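ABC transporter, periplasmic solute-binding protein (Rhizobium meliloti, PDB 4WED) probably captures peptides or a related solute, perhaps a nickel complex, in the periplasm and delivers it to an ABC importer. Local coordinates at residues Ile42-Pro51 against Ile57-Phe65; Arg229-Ala237 against Ala249-Leu259. All coordinates share one frame; numbering follows the deposited sequence.

Contact 1: Ile42-Pro51 against Ile57-Phe65; sequences IAKPAGNLDP and IWAIQDLMF. With NA (sodium ion), chain B.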
ATOM      1  N   ILE A  42       8.961  -6.604  16.552  1.00 71.56           N
ATOM      2  CA  ILE A  42       7.690  -6.977  15.962  1.00 71.59           C
ATOM      3  C   ILE A  42       6.643  -6.922  17.075  1.00 72.91           C
ATOM      4  O   ILE A  42       6.942  -7.191  18.241  1.00 77.63           O
ATOM      5  CB  ILE A  42       7.731  -8.377  15.296  1.00 72.53           C
ATOM      6  CG1 ILE A  42       8.150  -9.473  16.294  1.00 75.49           C
ATOM      7  CG2 ILE A  42       8.670  -8.363  14.091  1.00 68.76           C
ATOM      8  CD1 ILE A  42       8.110 -10.885  15.705  1.00 74.48           C
ATOM      9  N   ALA A  43       5.429  -6.541  16.710  1.00 70.57           N
ATOM     10  CA  ALA A  43       4.423  -6.127  17.665  1.00 72.92           C
ATOM     11  C   ALA A  43       3.674  -7.319  18.201  1.00 74.64           C
ATOM     12  O   ALA A  43       2.920  -7.197  19.171  1.00 79.15           O
ATOM     13  CB  ALA A  43       3.463  -5.156  17.026  1.00 72.83           C
ATOM     14  N   LYS A  44       3.907  -8.469  17.583  1.00 71.68           N
ATOM     15  CA  LYS A  44       3.296  -9.708  18.027  1.00 75.92           C
ATOM     16  C   LYS A  44       4.042 -10.897  17.427  1.00 73.45           C
ATOM     17  O   LYS A  44       4.795 -10.709  16.510  1.00 68.65           O
ATOM     18  CB  LYS A  44       1.814  -9.733  17.677  1.00 76.54           C
ATOM     19  CG  LYS A  44       1.513  -9.662  16.203  1.00 76.11           C
ATOM     20  CD  LYS A  44       0.034  -9.926  16.038  1.00 81.05           C
ATOM     21  CE  LYS A  44      -0.488  -9.615  14.657  1.00 81.31           C
ATOM     22  NZ  LYS A  44      -1.914  -9.216  14.790  1.00 86.72           N
ATOM     23  N   PRO A  45       3.887 -12.118  17.991  1.00 77.03           N
ATOM     24  CA  PRO A  45       4.621 -13.272  17.449  1.00 78.35           C
ATOM     25  C   PRO A  45       4.497 -13.397  15.907  1.00 78.48           C
ATOM     26  O   PRO A  45       3.486 -13.001  15.334  1.00 79.24           O
ATOM     27  CB  PRO A  45       3.949 -14.450  18.130  1.00 82.21           C
ATOM     28  CG  PRO A  45       3.480 -13.893  19.432  1.00 84.85           C
ATOM     29  CD  PRO A  45       3.015 -12.500  19.107  1.00 80.36           C
ATOM     30  N   ALA A  46       5.527 -13.928  15.255  1.00 76.21           N
ATOM     31  CA  ALA A  46       5.539 -14.095  13.800  1.00 72.55           C
ATOM     32  C   ALA A  46       4.357 -14.913  13.256  1.00 73.80           C
ATOM     33  O   ALA A  46       3.950 -14.705  12.123  1.00 73.60           O
ATOM     34  CB  ALA A  46       6.855 -14.734  13.370  1.00 70.69           C
ATOM     35  N   GLY A  47       3.833 -15.847  14.048  1.00 74.34           N
ATOM     36  CA  GLY A  47       2.787 -16.745  13.587  1.00 77.75           C
ATOM     37  C   GLY A  47       3.305 -17.926  12.765  1.00 78.00           C
ATOM     38  O   GLY A  47       4.514 -18.149  12.634  1.00 77.20           O
ATOM     39  N   ASN A  48       2.362 -18.705  12.252  1.00 79.99           N
ATOM     40  CA  ASN A  48       2.656 -19.833  11.367  1.00 81.45           C
ATOM     41  C   ASN A  48       2.902 -19.276   9.971  1.00 76.49           C
ATOM     42  O   ASN A  48       2.071 -18.529   9.461  1.00 73.04           O
ATOM     43  CB  ASN A  48       1.485 -20.824  11.352  1.00 82.11           C
ATOM     44  CG  ASN A  48       1.448 -21.704  10.100  1.00 84.09           C
ATOM     45  OD1 ASN A  48       2.453 -21.927   9.428  1.00 85.19           O
ATOM     46  ND2 ASN A  48       0.270 -22.222   9.794  1.00 87.44           N
ATOM     47  N   LEU A  49       4.023 -19.692   9.368  1.00 74.86           N
ATOM     48  CA  LEU A  49       4.633 -19.055   8.195  1.00 70.05           C
ATOM     49  C   LEU A  49       4.225 -19.655   6.862  1.00 68.59           C
ATOM     50  O   LEU A  49       4.814 -19.295   5.833  1.00 63.09           O
ATOM     51  CB  LEU A  49       6.154 -19.154   8.313  1.00 71.05           C
ATOM     52  CG  LEU A  49       6.746 -18.592   9.610  1.00 75.07           C
ATOM     53  CD1 LEU A  49       8.231 -18.874   9.681  1.00 74.96           C
ATOM     54  CD2 LEU A  49       6.516 -17.090   9.705  1.00 74.60           C
ATOM     55  N   ASP A  50       3.266 -20.586   6.886  1.00 70.64           N
ATOM     56  CA  ASP A  50       2.748 -21.242   5.678  1.00 70.35           C
ATOM     57  C   ASP A  50       2.601 -20.183   4.571  1.00 65.88           C
ATOM     58  O   ASP A  50       1.743 -19.303   4.663  1.00 67.75           O
ATOM     59  CB  ASP A  50       1.407 -21.908   5.996  1.00 70.51           C
ATOM     60  CG  ASP A  50       0.943 -22.859   4.918  1.00 71.87           C
ATOM     61  OD1 ASP A  50       1.307 -22.633   3.746  1.00 69.09           O
ATOM     62  OD2 ASP A  50       0.190 -23.829   5.242  1.00 70.17           O
ATOM     63  N   PRO A  51       3.446 -20.253   3.532  1.00 62.44           N
ATOM     64  CA  PRO A  51       3.460 -19.177   2.523  1.00 60.83           C
ATOM     65  C   PRO A  51       2.209 -19.160   1.670  1.00 63.52           C
ATOM     66  O   PRO A  51       2.012 -18.237   0.877  1.00 65.23           O
ATOM     67  CB  PRO A  51       4.697 -19.499   1.671  1.00 59.13           C
ATOM     68  CG  PRO A  51       4.898 -20.962   1.811  1.00 61.22           C
ATOM     69  CD  PRO A  51       4.396 -21.338   3.200  1.00 63.22           C
ATOM     70  N   ILE A  57       2.971 -12.714  10.108  1.00 73.29           N
ATOM     71  CA  ILE A  57       3.445 -11.385   9.755  1.00 72.16           C
ATOM     72  C   ILE A  57       4.186 -11.498   8.412  1.00 65.84           C
ATOM     73  O   ILE A  57       5.181 -12.200   8.314  1.00 65.06           O
ATOM     74  CB  ILE A  57       4.425 -10.809  10.812  1.00 71.49           C
ATOM     75  CG1 ILE A  57       3.758 -10.691  12.180  1.00 71.86           C
ATOM     76  CG2 ILE A  57       4.965  -9.444  10.358  1.00 66.28           C
ATOM     77  CD1 ILE A  57       4.699 -10.195  13.258  1.00 76.19           C
ATOM     78  N   TRP A  58       3.695 -10.776   7.403  1.00 65.37           N
ATOM     79  CA  TRP A  58       4.234 -10.818   6.025  1.00 60.42           C
ATOM     80  C   TRP A  58       5.733 -10.554   5.963  1.00 58.09           C
ATOM     81  O   TRP A  58       6.474 -11.283   5.328  1.00 61.02           O
ATOM     82  CB  TRP A  58       3.512  -9.815   5.129  1.00 57.26           C
ATOM     83  CG  TRP A  58       2.029 -10.070   4.982  1.00 59.79           C
ATOM     84  CD1 TRP A  58       1.426 -10.889   4.094  1.00 57.79           C
ATOM     85  CD2 TRP A  58       0.975  -9.453   5.737  1.00 60.64           C
ATOM     86  NE1 TRP A  58       0.058 -10.857   4.258  1.00 58.44           N
ATOM     87  CE2 TRP A  58      -0.245  -9.967   5.247  1.00 59.18           C
ATOM     88  CE3 TRP A  58       0.951  -8.507   6.772  1.00 59.05           C
ATOM     89  CZ2 TRP A  58      -1.478  -9.590   5.769  1.00 61.89           C
ATOM     90  CZ3 TRP A  58      -0.274  -8.125   7.301  1.00 61.54           C
ATOM     91  CH2 TRP A  58      -1.481  -8.674   6.797  1.00 65.29           C
ATOM     92  N   ALA A  59       6.182  -9.510   6.640  1.00 58.09           N
ATOM     93  CA  ALA A  59       7.585  -9.162   6.628  1.00 56.06           C
ATOM     94  C   ALA A  59       8.510 -10.296   7.062  1.00 55.94           C
ATOM     95  O   ALA A  59       9.654 -10.363   6.656  1.00 60.28           O
ATOM     96  CB  ALA A  59       7.794  -7.943   7.498  1.00 56.87           C
ATOM     97  N   ILE A  60       8.014 -11.205   7.875  1.00 56.84           N
ATOM     98  CA  ILE A  60       8.821 -12.360   8.320  1.00 60.67           C
ATOM     99  C   ILE A  60       8.948 -13.355   7.220  1.00 62.24           C
ATOM    100  O   ILE A  60      10.041 -13.866   6.982  1.00 60.68           O
ATOM    101  CB  ILE A  60       8.171 -13.115   9.504  1.00 63.45           C
ATOM    102  CG1 ILE A  60       7.962 -12.186  10.712  1.00 66.38           C
ATOM    103  CG2 ILE A  60       9.017 -14.302   9.938  1.00 65.58           C
ATOM    104  CD1 ILE A  60       9.218 -11.528  11.267  1.00 69.70           C
ATOM    105  N   GLN A  61       7.858 -13.578   6.507  1.00 65.10           N
ATOM    106  CA  GLN A  61       7.822 -14.473   5.363  1.00 61.39           C
ATOM    107  C   GLN A  61       8.780 -13.977   4.311  1.00 58.48           C
ATOM    108  O   GLN A  61       9.438 -14.743   3.646  1.00 57.58           O
ATOM    109  CB  GLN A  61       6.413 -14.553   4.801  1.00 59.64           C
ATOM    110  CG  GLN A  61       5.546 -15.585   5.475  1.00 60.12           C
ATOM    111  CD  GLN A  61       4.083 -15.290   5.354  1.00 63.93           C
ATOM    112  OE1 GLN A  61       3.647 -14.176   5.541  1.00 66.52           O
ATOM    113  NE2 GLN A  61       3.314 -16.297   5.038  1.00 67.76           N
ATOM    114  N   ASP A  62       8.867 -12.667   4.196  1.00 61.82           N
ATOM    115  CA  ASP A  62       9.727 -12.031   3.228  1.00 57.28           C
ATOM    116  C   ASP A  62      11.191 -12.325   3.479  1.00 59.58           C
ATOM    117  O   ASP A  62      12.012 -12.159   2.601  1.00 55.49           O
ATOM    118  CB  ASP A  62       9.454 -10.542   3.202  1.00 59.41           C
ATOM    119  CG  ASP A  62      10.255  -9.828   2.173  1.00 57.28           C
ATOM    120  OD1 ASP A  62      10.328 -10.261   1.025  1.00 52.74           O
ATOM    121  OD2 ASP A  62      10.822  -8.809   2.528  1.00 59.43           O
ATOM    122  N   LEU A  63      11.512 -12.734   4.695  1.00 57.56           N
ATOM    123  CA  LEU A  63      12.864 -13.136   5.065  1.00 64.10           C
ATOM    124  C   LEU A  63      13.453 -14.351   4.362  1.00 61.69           C
ATOM    125  O   LEU A  63      14.626 -14.389   4.089  1.00 61.86           O
ATOM    126  CB  LEU A  63      12.935 -13.359   6.561  1.00 67.96           C
ATOM    127  CG  LEU A  63      12.869 -12.067   7.337  1.00 67.44           C
ATOM    128  CD1 LEU A  63      12.665 -12.381   8.798  1.00 69.48           C
ATOM    129  CD2 LEU A  63      14.159 -11.314   7.107  1.00 73.70           C
HETATM  130  N   MSE A  64      12.644 -15.362   4.124  1.00 61.10           N
HETATM  131  CA  MSE A  64      13.092 -16.620   3.524  1.00 65.15           C
HETATM  132  C   MSE A  64      12.318 -17.018   2.312  1.00 60.86           C
HETATM  133  O   MSE A  64      12.733 -17.928   1.601  1.00 68.51           O
HETATM  134  CB  MSE A  64      13.013 -17.767   4.561  1.00 71.38           C
HETATM  135  CG  MSE A  64      11.614 -18.338   4.771  1.00 76.02           C
HETATM  136 SE   MSE A  64      10.500 -17.188   5.934  1.00 95.03          SE
HETATM  137  CE  MSE A  64      11.492 -17.592   7.609  1.00 77.68           C
ATOM    138  N   PHE A  65      11.171 -16.403   2.069  1.00 58.61           N
ATOM    139  CA  PHE A  65      10.419 -16.730   0.865  1.00 56.86           C
ATOM    140  C   PHE A  65      10.657 -15.708  -0.229  1.00 55.47           C
ATOM    141  O   PHE A  65      10.744 -14.499   0.011  1.00 57.37           O
ATOM    142  CB  PHE A  65       8.935 -17.003   1.182  1.00 55.47           C
ATOM    143  CG  PHE A  65       8.732 -18.225   2.090  1.00 56.20           C
ATOM    144  CD1 PHE A  65       9.093 -19.506   1.653  1.00 59.44           C
ATOM    145  CD2 PHE A  65       8.175 -18.102   3.341  1.00 55.51           C
ATOM    146  CE1 PHE A  65       8.888 -20.618   2.453  1.00 60.24           C
ATOM    147  CE2 PHE A  65       7.983 -19.210   4.159  1.00 59.22           C
ATOM    148  CZ  PHE A  65       8.354 -20.470   3.715  1.00 61.01           C
TER
HETATM  149 NA    NA B 601      11.531  -7.908   0.484  1.00 63.85          NA
HETATM  150  O   HOH W   1      10.292  -8.930  -1.520  1.00 60.52           O
HETATM  151  O   HOH W   2      12.724  -6.454   2.040  1.00 63.11           O
HETATM  152  O   HOH W   3      12.727  -9.604   0.615  1.00 68.67           O
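In this family 5 solute-binding protein, strand 37-42 runs out into a loop that wraps over the short helix 58-61, and Ile57, at the N-cap position of that helix, is where the two first join. Its backbone N donates to Ala46 O at 3.0 Å, nearly straight at 160°, the donor somewhat tilted from the carbonyl plane. The Ile57 side chain reaches back along the loop: with chi1 at -60°, CG1 lies beside its own backbone N and carries CD1 to 3.3 Å from Lys44 O and against CB of Ile42. One turn on, Ile60 splits its branches, CG1 meeting Ala46 CB at 3.8 Å while CG2 meets Leu49 CD2. The other branch of Leu49, CD1, touches the selenomethionine methyl CE of Met64, the two side chains crossing at about a right angle. Gln61 NE2 makes a weak bond to Leu49 O at 3.4 Å; its OE1 takes a hydrogen bond from Arg167, so both ends of the amide are engaged. Beyond it the Phe65 ring is sandwiched: Pro51 CB makes a CH-pi contact 4.0 Å from the centroid, only 7° off the normal, and Met64 CG covers the opposite face. Asp62, which does not touch the loop, holds a sodium ion through both carboxylate oxygens, OD2 being the closer at 2.3 Å, with three waters and Asp515 also bound. Around this core, Ile60 and Met64 pack on Phe204 of strand 201-206, Leu49 on Gln194 of strand 192-197, and Ile42 on Ala222 and Val224 of strand 219-224.

Contact 2: Arg229-Ala237 against Ala249-Leu259; sequences RSRVAALRA and APLTPEEGKQL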
ATOM      1  N   ARG A 229       4.965   1.964  23.632  1.00 89.25           N
ATOM      2  CA  ARG A 229       5.819   2.622  24.633  1.00 90.63           C
ATOM      3  C   ARG A 229       7.120   1.830  24.832  1.00 90.03           C
ATOM      4  O   ARG A 229       8.209   2.411  24.856  1.00 94.46           O
ATOM      5  CB  ARG A 229       5.075   2.823  25.967  1.00 91.07           C
ATOM      6  N   SER A 230       7.003   0.509  24.957  1.00 88.42           N
ATOM      7  CA  SER A 230       8.165  -0.366  25.163  1.00 89.03           C
ATOM      8  C   SER A 230       9.139  -0.338  23.989  1.00 85.90           C
ATOM      9  O   SER A 230      10.358  -0.311  24.145  1.00 85.58           O
ATOM     10  CB  SER A 230       7.708  -1.811  25.375  1.00 91.80           C
ATOM     11  OG  SER A 230       6.975  -1.972  26.586  1.00 96.07           O
ATOM     12  N   ARG A 231       8.576  -0.340  22.792  1.00 87.26           N
ATOM     13  CA  ARG A 231       9.369  -0.338  21.562  1.00 79.96           C
ATOM     14  C   ARG A 231      10.310   0.881  21.495  1.00 78.90           C
ATOM     15  O   ARG A 231      11.512   0.746  21.236  1.00 77.58           O
ATOM     16  CB  ARG A 231       8.434  -0.451  20.373  1.00 76.66           C
ATOM     17  CG  ARG A 231       7.647  -1.774  20.380  1.00 77.20           C
ATOM     18  CD  ARG A 231       7.166  -2.256  19.016  1.00 71.71           C
ATOM     19  NE  ARG A 231       6.124  -1.386  18.482  1.00 73.42           N
ATOM     20  CZ  ARG A 231       4.815  -1.493  18.713  1.00 75.79           C
ATOM     21  NH1 ARG A 231       4.314  -2.454  19.474  1.00 75.56           N
ATOM     22  NH2 ARG A 231       3.988  -0.617  18.150  1.00 76.90           N
ATOM     23  N   VAL A 232       9.764   2.046  21.809  1.00 79.67           N
ATOM     24  CA  VAL A 232      10.538   3.286  21.905  1.00 81.27           C
ATOM     25  C   VAL A 232      11.688   3.182  22.914  1.00 82.05           C
ATOM     26  O   VAL A 232      12.839   3.508  22.602  1.00 81.12           O
ATOM     27  CB  VAL A 232       9.607   4.471  22.294  1.00 83.26           C
ATOM     28  CG1 VAL A 232      10.394   5.724  22.642  1.00 82.61           C
ATOM     29  CG2 VAL A 232       8.626   4.752  21.154  1.00 78.95           C
ATOM     30  N   ALA A 233      11.357   2.725  24.112  1.00 84.37           N
ATOM     31  CA  ALA A 233      12.347   2.532  25.181  1.00 89.01           C
ATOM     32  C   ALA A 233      13.455   1.610  24.732  1.00 89.84           C
ATOM     33  O   ALA A 233      14.637   1.916  24.921  1.00 91.08           O
ATOM     34  CB  ALA A 233      11.682   1.956  26.418  1.00 91.36           C
ATOM     35  N   ALA A 234      13.063   0.497  24.097  1.00 90.13           N
ATOM     36  CA  ALA A 234      14.012  -0.565  23.741  1.00 87.72           C
ATOM     37  C   ALA A 234      15.083  -0.117  22.754  1.00 83.93           C
ATOM     38  O   ALA A 234      16.225  -0.595  22.784  1.00 83.35           O
ATOM     39  CB  ALA A 234      13.272  -1.772  23.227  1.00 83.57           C
ATOM     40  N   LEU A 235      14.717   0.836  21.909  1.00 84.11           N
ATOM     41  CA  LEU A 235      15.659   1.389  20.922  1.00 84.66           C
ATOM     42  C   LEU A 235      16.667   2.331  21.614  1.00 87.11           C
ATOM     43  O   LEU A 235      17.879   2.289  21.347  1.00 84.94           O
ATOM     44  CB  LEU A 235      14.885   2.115  19.807  1.00 82.34           C
ATOM     45  CG  LEU A 235      15.703   2.806  18.713  1.00 83.56           C
ATOM     46  CD1 LEU A 235      16.577   1.816  17.952  1.00 83.18           C
ATOM     47  CD2 LEU A 235      14.780   3.526  17.751  1.00 80.90           C
ATOM     48  N   ARG A 236      16.145   3.164  22.510  1.00 89.90           N
ATOM     49  CA  ARG A 236      16.955   4.092  23.288  1.00 96.25           C
ATOM     50  C   ARG A 236      18.046   3.421  24.127  1.00 96.10           C
ATOM     51  O   ARG A 236      19.114   3.989  24.331  1.00 96.62           O
ATOM     52  CB  ARG A 236      16.066   4.886  24.238  1.00102.72           C
ATOM     53  CG  ARG A 236      15.130   5.909  23.603  1.00103.21           C
ATOM     54  CD  ARG A 236      14.567   6.758  24.746  1.00110.29           C
ATOM     55  NE  ARG A 236      13.611   7.794  24.342  1.00112.47           N
ATOM     56  CZ  ARG A 236      13.762   9.106  24.570  1.00113.29           C
ATOM     57  NH1 ARG A 236      14.842   9.580  25.182  1.00109.05           N
ATOM     58  NH2 ARG A 236      12.826   9.958  24.160  1.00115.46           N
ATOM     59  N   ALA A 237      17.747   2.223  24.618  1.00 94.34           N
ATOM     60  CA  ALA A 237      18.655   1.456  25.475  1.00 96.16           C
ATOM     61  C   ALA A 237      19.737   0.692  24.711  1.00 96.34           C
ATOM     62  O   ALA A 237      20.774   0.347  25.291  1.00101.08           O
ATOM     63  CB  ALA A 237      17.860   0.476  26.325  1.00 94.88           C
ATOM     64  N   ALA A 249       5.812  -3.191  13.436  1.00 64.05           N
ATOM     65  CA  ALA A 249       5.921  -2.580  14.769  1.00 67.89           C
ATOM     66  C   ALA A 249       5.660  -1.082  14.646  1.00 64.98           C
ATOM     67  O   ALA A 249       6.595  -0.296  14.669  1.00 62.35           O
ATOM     68  CB  ALA A 249       7.298  -2.839  15.368  1.00 66.92           C
ATOM     69  N   PRO A 250       4.377  -0.693  14.501  1.00 65.31           N
ATOM     70  CA  PRO A 250       4.069   0.675  14.169  1.00 64.44           C
ATOM     71  C   PRO A 250       4.702   1.693  15.130  1.00 66.07           C
ATOM     72  O   PRO A 250       4.974   1.402  16.284  1.00 61.77           O
ATOM     73  CB  PRO A 250       2.543   0.732  14.272  1.00 66.68           C
ATOM     74  CG  PRO A 250       2.096  -0.667  14.129  1.00 67.16           C
ATOM     75  CD  PRO A 250       3.156  -1.448  14.824  1.00 68.08           C
ATOM     76  N   LEU A 251       4.889   2.891  14.617  1.00 67.24           N
ATOM     77  CA  LEU A 251       5.567   3.937  15.323  1.00 71.76           C
ATOM     78  C   LEU A 251       4.868   5.215  14.902  1.00 73.78           C
ATOM     79  O   LEU A 251       5.097   5.701  13.798  1.00 72.21           O
ATOM     80  CB  LEU A 251       7.003   3.919  14.850  1.00 72.69           C
ATOM     81  CG  LEU A 251       7.961   4.989  15.316  1.00 75.27           C
ATOM     82  CD1 LEU A 251       8.372   4.699  16.740  1.00 78.82           C
ATOM     83  CD2 LEU A 251       9.179   4.993  14.410  1.00 76.05           C
ATOM     84  N   THR A 252       3.993   5.749  15.750  1.00 76.50           N
ATOM     85  CA  THR A 252       3.238   6.964  15.400  1.00 77.16           C
ATOM     86  C   THR A 252       4.175   8.143  15.245  1.00 77.38           C
ATOM     87  O   THR A 252       5.328   8.100  15.712  1.00 74.95           O
ATOM     88  CB  THR A 252       2.281   7.473  16.490  1.00 82.07           C
ATOM     89  OG1 THR A 252       3.063   8.047  17.524  1.00 81.10           O
ATOM     90  CG2 THR A 252       1.363   6.395  17.076  1.00 85.74           C
ATOM     91  N   PRO A 253       3.671   9.208  14.599  1.00 78.56           N
ATOM     92  CA  PRO A 253       4.275  10.537  14.599  1.00 77.49           C
ATOM     93  C   PRO A 253       4.903  10.944  15.932  1.00 79.36           C
ATOM     94  O   PRO A 253       6.097  11.305  15.954  1.00 78.82           O
ATOM     95  CB  PRO A 253       3.085  11.422  14.239  1.00 76.55           C
ATOM     96  CG  PRO A 253       2.346  10.572  13.232  1.00 77.11           C
ATOM     97  CD  PRO A 253       2.605   9.126  13.574  1.00 75.43           C
ATOM     98  N   GLU A 254       4.135  10.866  17.027  1.00 79.51           N
ATOM     99  CA  GLU A 254       4.625  11.388  18.290  1.00 85.33           C
ATOM    100  C   GLU A 254       5.883  10.619  18.668  1.00 84.22           C
ATOM    101  O   GLU A 254       6.867  11.235  19.075  1.00 84.68           O
ATOM    102  CB  GLU A 254       3.580  11.308  19.416  1.00 91.05           C
ATOM    103  N   GLU A 255       5.867   9.291  18.518  1.00 78.90           N
ATOM    104  CA  GLU A 255       7.055   8.505  18.840  1.00 80.61           C
ATOM    105  C   GLU A 255       8.227   8.926  17.987  1.00 82.22           C
ATOM    106  O   GLU A 255       9.369   8.952  18.465  1.00 88.61           O
ATOM    107  CB  GLU A 255       6.855   7.014  18.673  1.00 82.29           C
ATOM    108  CG  GLU A 255       6.022   6.325  19.752  1.00 87.67           C
ATOM    109  CD  GLU A 255       4.557   6.182  19.390  1.00 88.68           C
ATOM    110  OE1 GLU A 255       3.701   6.407  20.268  1.00 95.17           O
ATOM    111  OE2 GLU A 255       4.249   5.853  18.232  1.00 86.22           O
ATOM    112  N   GLY A 256       7.951   9.265  16.730  1.00 79.53           N
ATOM    113  CA  GLY A 256       8.984   9.687  15.813  1.00 75.93           C
ATOM    114  C   GLY A 256       9.659  10.950  16.263  1.00 79.40           C
ATOM    115  O   GLY A 256      10.878  11.021  16.305  1.00 80.66           O
ATOM    116  N   LYS A 257       8.871  11.962  16.594  1.00 82.52           N
ATOM    117  CA  LYS A 257       9.439  13.191  17.152  1.00 87.38           C
ATOM    118  C   LYS A 257      10.248  12.939  18.402  1.00 89.07           C
ATOM    119  O   LYS A 257      11.334  13.503  18.563  1.00 89.98           O
ATOM    120  CB  LYS A 257       8.349  14.218  17.466  1.00 90.60           C
ATOM    121  CG  LYS A 257       7.715  14.811  16.222  1.00 92.27           C
ATOM    122  CD  LYS A 257       8.729  15.537  15.347  1.00 93.35           C
ATOM    123  CE  LYS A 257       8.043  16.080  14.096  1.00 96.61           C
ATOM    124  NZ  LYS A 257       9.000  16.629  13.083  1.00 98.86           N
ATOM    125  N   GLN A 258       9.723  12.098  19.284  1.00 92.51           N
ATOM    126  CA  GLN A 258      10.411  11.801  20.545  1.00 98.18           C
ATOM    127  C   GLN A 258      11.789  11.265  20.244  1.00 93.63           C
ATOM    128  O   GLN A 258      12.777  11.720  20.812  1.00 94.41           O
ATOM    129  CB  GLN A 258       9.666  10.758  21.367  1.00101.26           C
ATOM    130  CG  GLN A 258       8.323  11.215  21.899  1.00108.57           C
ATOM    131  CD  GLN A 258       7.505  10.064  22.472  1.00111.94           C
ATOM    132  OE1 GLN A 258       8.058   9.054  22.920  1.00113.94           O
ATOM    133  NE2 GLN A 258       6.184  10.216  22.470  1.00113.07           N
ATOM    134  N   LEU A 259      11.855  10.306  19.329  1.00 85.63           N
ATOM    135  CA  LEU A 259      13.118   9.652  19.049  1.00 84.52           C
ATOM    136  C   LEU A 259      14.071  10.621  18.393  1.00 84.55           C
ATOM    137  O   LEU A 259      15.255  10.723  18.769  1.00 88.64           O
ATOM    138  CB  LEU A 259      12.894   8.419  18.195  1.00 81.27           C
ATOM    139  CG  LEU A 259      12.182   7.336  19.009  1.00 80.40           C
ATOM    140  CD1 LEU A 259      11.536   6.313  18.097  1.00 76.52           C
ATOM    141  CD2 LEU A 259      13.159   6.661  19.960  1.00 80.76           C
TER
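Arg231 of helix 228-237 reaches across to Pro250, in the lead-in to helix 253-261, which opens with a Thr252-Glu255 capping box; the two helices run nearly parallel, their short axes crossing at -19° and 11.0 Å apart. The chain of Arg231 bends at chi3 (-69°), bringing CD and NE against Ala249 CB and NH2 to Pro250 O. That bond is 2.9 Å long and almost straight at 174°, with the acceptor at the edge of the guanidinium, in its plane, while Ala249 CA lies over a face. NH1 donates to Ile225 O, so two carbonyls fix the group's rotation; NE is buried without a polar partner. A leucine in place of Arg231 would probably leave the carbonyls of Pro250 and Ile225 without these donors and the lead-in less firmly tied to the helix. Next comes Val232, whose two methyls divide the facing helix between them: CG2 comes to 3.3 Å from Glu255 CG, a contact so short that its exact value is doubtful, and CG1 packs on Leu259 CD2 at 4.0 Å. Leu235, a turn further along, meets that same methyl of Leu259 with its CD2 at 4.2 Å, and both leucines also pack on Ala499 of strand 488-500. Arg236 lies over the end of the interface, its CG near Leu259 CD2 and its extended chain carrying NH2 toward Gln258 O, 3.8 Å away. In the capping box, Thr252 OG1 accepts from Glu255 N at 3.2 Å and donates to Glu255 OE2, meeting that oxygen from above the carboxylate plane.

Both segments of contact 1 precede those of contact 2 in the chain, and their centres are about 22 Å apart. They nevertheless meet where strand 37-42 ends: Ala43 CB packs on Arg231 NH1 at 3.7 Å, and Ile42 CA lies against Ala249 CB. Strand 219-224 strengthens the tie, pairing in parallel with strand 37-42 in the mixed four-stranded sheet and then leading through Ile225 into helix 228-237. Backbone bonds from Ala43 to Ile248 and from Ile42 to Ile225 complete the junction. The sodium-bearing side of contact 1 and the helix pair of contact 2, backed by strand 488-500, thus belong to one continuous body of the binding protein.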